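PDB 2J4D: cryptochrome DASH, chloroplastic/mitochondrial from Arabidopsis thaliana, which repairs cyclobutane pyrimidine dimers in single-stranded DNA, binds FAD and a folate light antenna, and may also act as a photoreceptor. Local coordinates for residues Glu144-Glu149 and Asp424-Tyr429. Sequence-based numbering, arbitrary orientation.
Sequences ETCSEE and DPCSNY. With MHF (5,10-methenyl-6,7,8-trihydrofolic acid), chain D.
Two backbone N-H groups grip Asp424 OD2: Ser427 N at 3.1 Å, nearly straight (165°) and from above the carboxylate plane, and Cys426 N through a weak, bent bond. This N-cap fixes the start of helix 425-436, while Asp424 N donates to FAD O4. The helix faces residues 144-149 without a direct hydrogen bond: Cys146 SG lies 3.9 Å from Pro425 CB and also touches Cys426 SG, which meets Thr145 OG1 at 3.3 Å; that hydroxyl is hydrogen-bonded to Ser336. The contact thus joins the alpha/beta domain of the photolyase fold to its FAD-binding domain, with the antenna pterin lodged in the cleft. Glu149, its chain bent at chi2 (90°), sets its carboxylate against the pterin: OE2 accepts from MHF NA2 at 2.5 Å, and OE1 lies 2.7 Å from MHF N3. Glu148 N donates to MHF O4 (2.9 Å). The extended Glu148 side chain lays its carboxylate over one pterin face, CD 3.3 Å from MHF C4A, and OE1 pairs with Lys89; an alanine here would probably leave that face less well packed and that lysine without this partner. Pro425 CB and CG press on the opposite face.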
loop_
_atom_site.group_PDB
_atom_site.type_symbol
_atom_site.label_atom_id
_atom_site.label_comp_id
_atom_site.label_asym_id
_atom_site.label_seq_id
_atom_site.Cartn_x
_atom_site.Cartn_y
_atom_site.Cartn_z
ATOM N N GLU A 144 -11.678 -8.121 -1.694
ATOM C CA GLU A 144 -11.029 -7.342 -0.646
ATOM C C GLU A 144 -11.392 -7.985 0.693
ATOM O O GLU A 144 -12.212 -8.909 0.740
ATOM C CB GLU A 144 -11.460 -5.878 -0.707
ATOM C CG GLU A 144 -10.780 -5.115 -1.832
ATOM C CD GLU A 144 -9.292 -4.868 -1.572
ATOM O OE1 GLU A 144 -8.746 -5.425 -0.596
ATOM O OE2 GLU A 144 -8.666 -4.113 -2.350
ATOM N N THR A 145 -10.804 -7.505 1.781
ATOM C CA THR A 145 -11.060 -8.134 3.073
ATOM C C THR A 145 -11.752 -7.348 4.184
ATOM O O THR A 145 -12.458 -7.942 5.000
ATOM C CB THR A 145 -9.742 -8.682 3.673
ATOM O OG1 THR A 145 -8.819 -7.600 3.857
ATOM C CG2 THR A 145 -9.116 -9.721 2.754
ATOM N N CYS A 146 -11.559 -6.035 4.243
ATOM C CA CYS A 146 -12.156 -5.264 5.332
ATOM C C CYS A 146 -13.584 -4.776 5.121
ATOM O O CYS A 146 -14.061 -4.656 3.995
ATOM C CB CYS A 146 -11.243 -4.088 5.689
ATOM S SG CYS A 146 -9.597 -4.656 6.216
ATOM N N SER A 147 -14.246 -4.510 6.245
ATOM C CA SER A 147 -15.633 -4.042 6.302
ATOM C C SER A 147 -16.129 -3.120 5.186
ATOM O O SER A 147 -17.102 -3.433 4.494
ATOM C CB SER A 147 -15.874 -3.346 7.652
ATOM O OG SER A 147 -17.108 -2.641 7.647
ATOM N N GLU A 148 -15.475 -1.974 5.027
ATOM C CA GLU A 148 -15.889 -1.008 4.020
ATOM C C GLU A 148 -15.873 -1.553 2.598
ATOM O O GLU A 148 -16.841 -1.380 1.851
ATOM C CB GLU A 148 -15.012 0.251 4.115
ATOM C CG GLU A 148 -15.319 1.093 5.347
ATOM C CD GLU A 148 -14.339 2.230 5.557
ATOM O OE1 GLU A 148 -13.459 2.453 4.695
ATOM O OE2 GLU A 148 -14.452 2.902 6.597
ATOM N N GLU A 149 -14.783 -2.220 2.233
ATOM C CA GLU A 149 -14.650 -2.769 0.894
ATOM C C GLU A 149 -15.614 -3.930 0.633
ATOM O O GLU A 149 -16.153 -4.054 -0.463
ATOM C CB GLU A 149 -13.205 -3.213 0.644
ATOM C CG GLU A 149 -12.222 -2.049 0.512
ATOM C CD GLU A 149 -11.607 -1.614 1.840
ATOM O OE1 GLU A 149 -12.207 -1.834 2.909
ATOM O OE2 GLU A 149 -10.501 -1.039 1.811
ATOM N N ASP A 424 -2.807 0.857 3.749
ATOM C CA ASP A 424 -3.476 -0.417 3.521
ATOM C C ASP A 424 -4.153 -0.693 4.868
ATOM O O ASP A 424 -3.487 -0.714 5.908
ATOM C CB ASP A 424 -2.419 -1.486 3.205
ATOM C CG ASP A 424 -3.018 -2.852 2.976
ATOM O OD1 ASP A 424 -2.915 -3.355 1.836
ATOM O OD2 ASP A 424 -3.590 -3.419 3.928
ATOM N N PRO A 425 -5.481 -0.893 4.881
ATOM C CA PRO A 425 -6.098 -1.142 6.186
ATOM C C PRO A 425 -5.519 -2.309 6.971
ATOM O O PRO A 425 -5.317 -2.203 8.181
ATOM C CB PRO A 425 -7.578 -1.339 5.850
ATOM C CG PRO A 425 -7.551 -1.845 4.432
ATOM C CD PRO A 425 -6.477 -0.979 3.799
ATOM N N CYS A 426 -5.249 -3.410 6.280
ATOM C CA CYS A 426 -4.722 -4.609 6.920
ATOM C C CYS A 426 -3.366 -4.349 7.560
ATOM O O CYS A 426 -3.153 -4.650 8.737
ATOM C CB CYS A 426 -4.588 -5.732 5.894
ATOM S SG CYS A 426 -6.089 -6.039 4.927
ATOM N N SER A 427 -2.455 -3.784 6.779
ATOM C CA SER A 427 -1.113 -3.502 7.267
ATOM C C SER A 427 -1.074 -2.344 8.256
ATOM O O SER A 427 -0.376 -2.414 9.262
ATOM C CB SER A 427 -0.178 -3.198 6.093
ATOM O OG SER A 427 0.107 -4.371 5.345
ATOM N N ASN A 428 -1.821 -1.279 7.983
ATOM C CA ASN A 428 -1.788 -0.127 8.881
ATOM C C ASN A 428 -2.351 -0.445 10.256
ATOM O O ASN A 428 -1.671 -0.305 11.269
ATOM C CB ASN A 428 -2.564 1.049 8.293
ATOM C CG ASN A 428 -2.356 2.329 9.091
ATOM O OD1 ASN A 428 -1.226 2.770 9.275
ATOM N ND2 ASN A 428 -3.444 2.925 9.565
ATOM N N TYR A 429 -3.610 -0.854 10.293
ATOM C CA TYR A 429 -4.226 -1.174 11.565
ATOM C C TYR A 429 -3.596 -2.413 12.185
ATOM O O TYR A 429 -3.524 -2.532 13.407
ATOM C CB TYR A 429 -5.732 -1.321 11.364
ATOM C CG TYR A 429 -6.377 0.028 11.136
ATOM C CD1 TYR A 429 -6.782 0.818 12.220
ATOM C CD2 TYR A 429 -6.515 0.554 9.843
ATOM C CE1 TYR A 429 -7.306 2.095 12.027
ATOM C CE2 TYR A 429 -7.038 1.843 9.638
ATOM C CZ TYR A 429 -7.429 2.604 10.737
ATOM O OH TYR A 429 -7.933 3.875 10.567
HETATM N N1 MHF D . -10.039 1.546 5.709
HETATM C C2 MHF D . -10.386 0.609 4.763
HETATM N NA2 MHF D . -9.701 0.572 3.584
HETATM N N3 MHF D . -11.383 -0.266 4.977
HETATM C C4 MHF D . -12.110 -0.246 6.135
HETATM O O4 MHF D . -13.032 -1.053 6.310
HETATM C C4A MHF D . -11.795 0.724 7.132
HETATM N N5 MHF D . -12.508 0.866 8.350
HETATM C C6 MHF D . -12.385 2.098 9.204
HETATM C C7 MHF D . -10.875 2.414 9.302
HETATM N N8 MHF D . -10.398 2.566 7.889
HETATM C C8A MHF D . -10.731 1.622 6.906
HETATM C C9 MHF D . -13.093 1.766 10.548
HETATM N N10 MHF D . -13.419 0.326 10.396
HETATM C C11 MHF D . -13.593 0.092 8.956
HETATM C C12 MHF D . -16.794 -1.080 12.657
HETATM C C13 MHF D . -15.734 -0.350 13.276
HETATM C C14 MHF D . -14.659 0.122 12.525
HETATM C C15 MHF D . -14.595 -0.109 11.125
HETATM C C16 MHF D . -15.683 -0.830 10.491
HETATM C C17 MHF D . -16.770 -1.306 11.251
HETATM C C MHF D . -17.894 -1.612 13.506
HETATM O O MHF D . -17.861 -1.412 14.715
HETATM N N MHF D . -18.912 -2.324 12.971
HETATM C CA MHF D . -19.963 -2.858 13.836
HETATM C CB MHF D . -21.276 -2.994 13.066
HETATM C CG MHF D . -21.801 -1.696 12.508
HETATM C CD MHF D . -22.028 -0.660 13.587
HETATM O OE1 MHF D . -22.966 -0.842 14.391
HETATM O OE2 MHF D . -21.256 0.325 13.641
HETATM C CT MHF D . -19.552 -4.230 14.379
HETATM O O1 MHF D . -18.593 -4.821 13.837
HETATM O O2 MHF D . -20.193 -4.710 15.337
#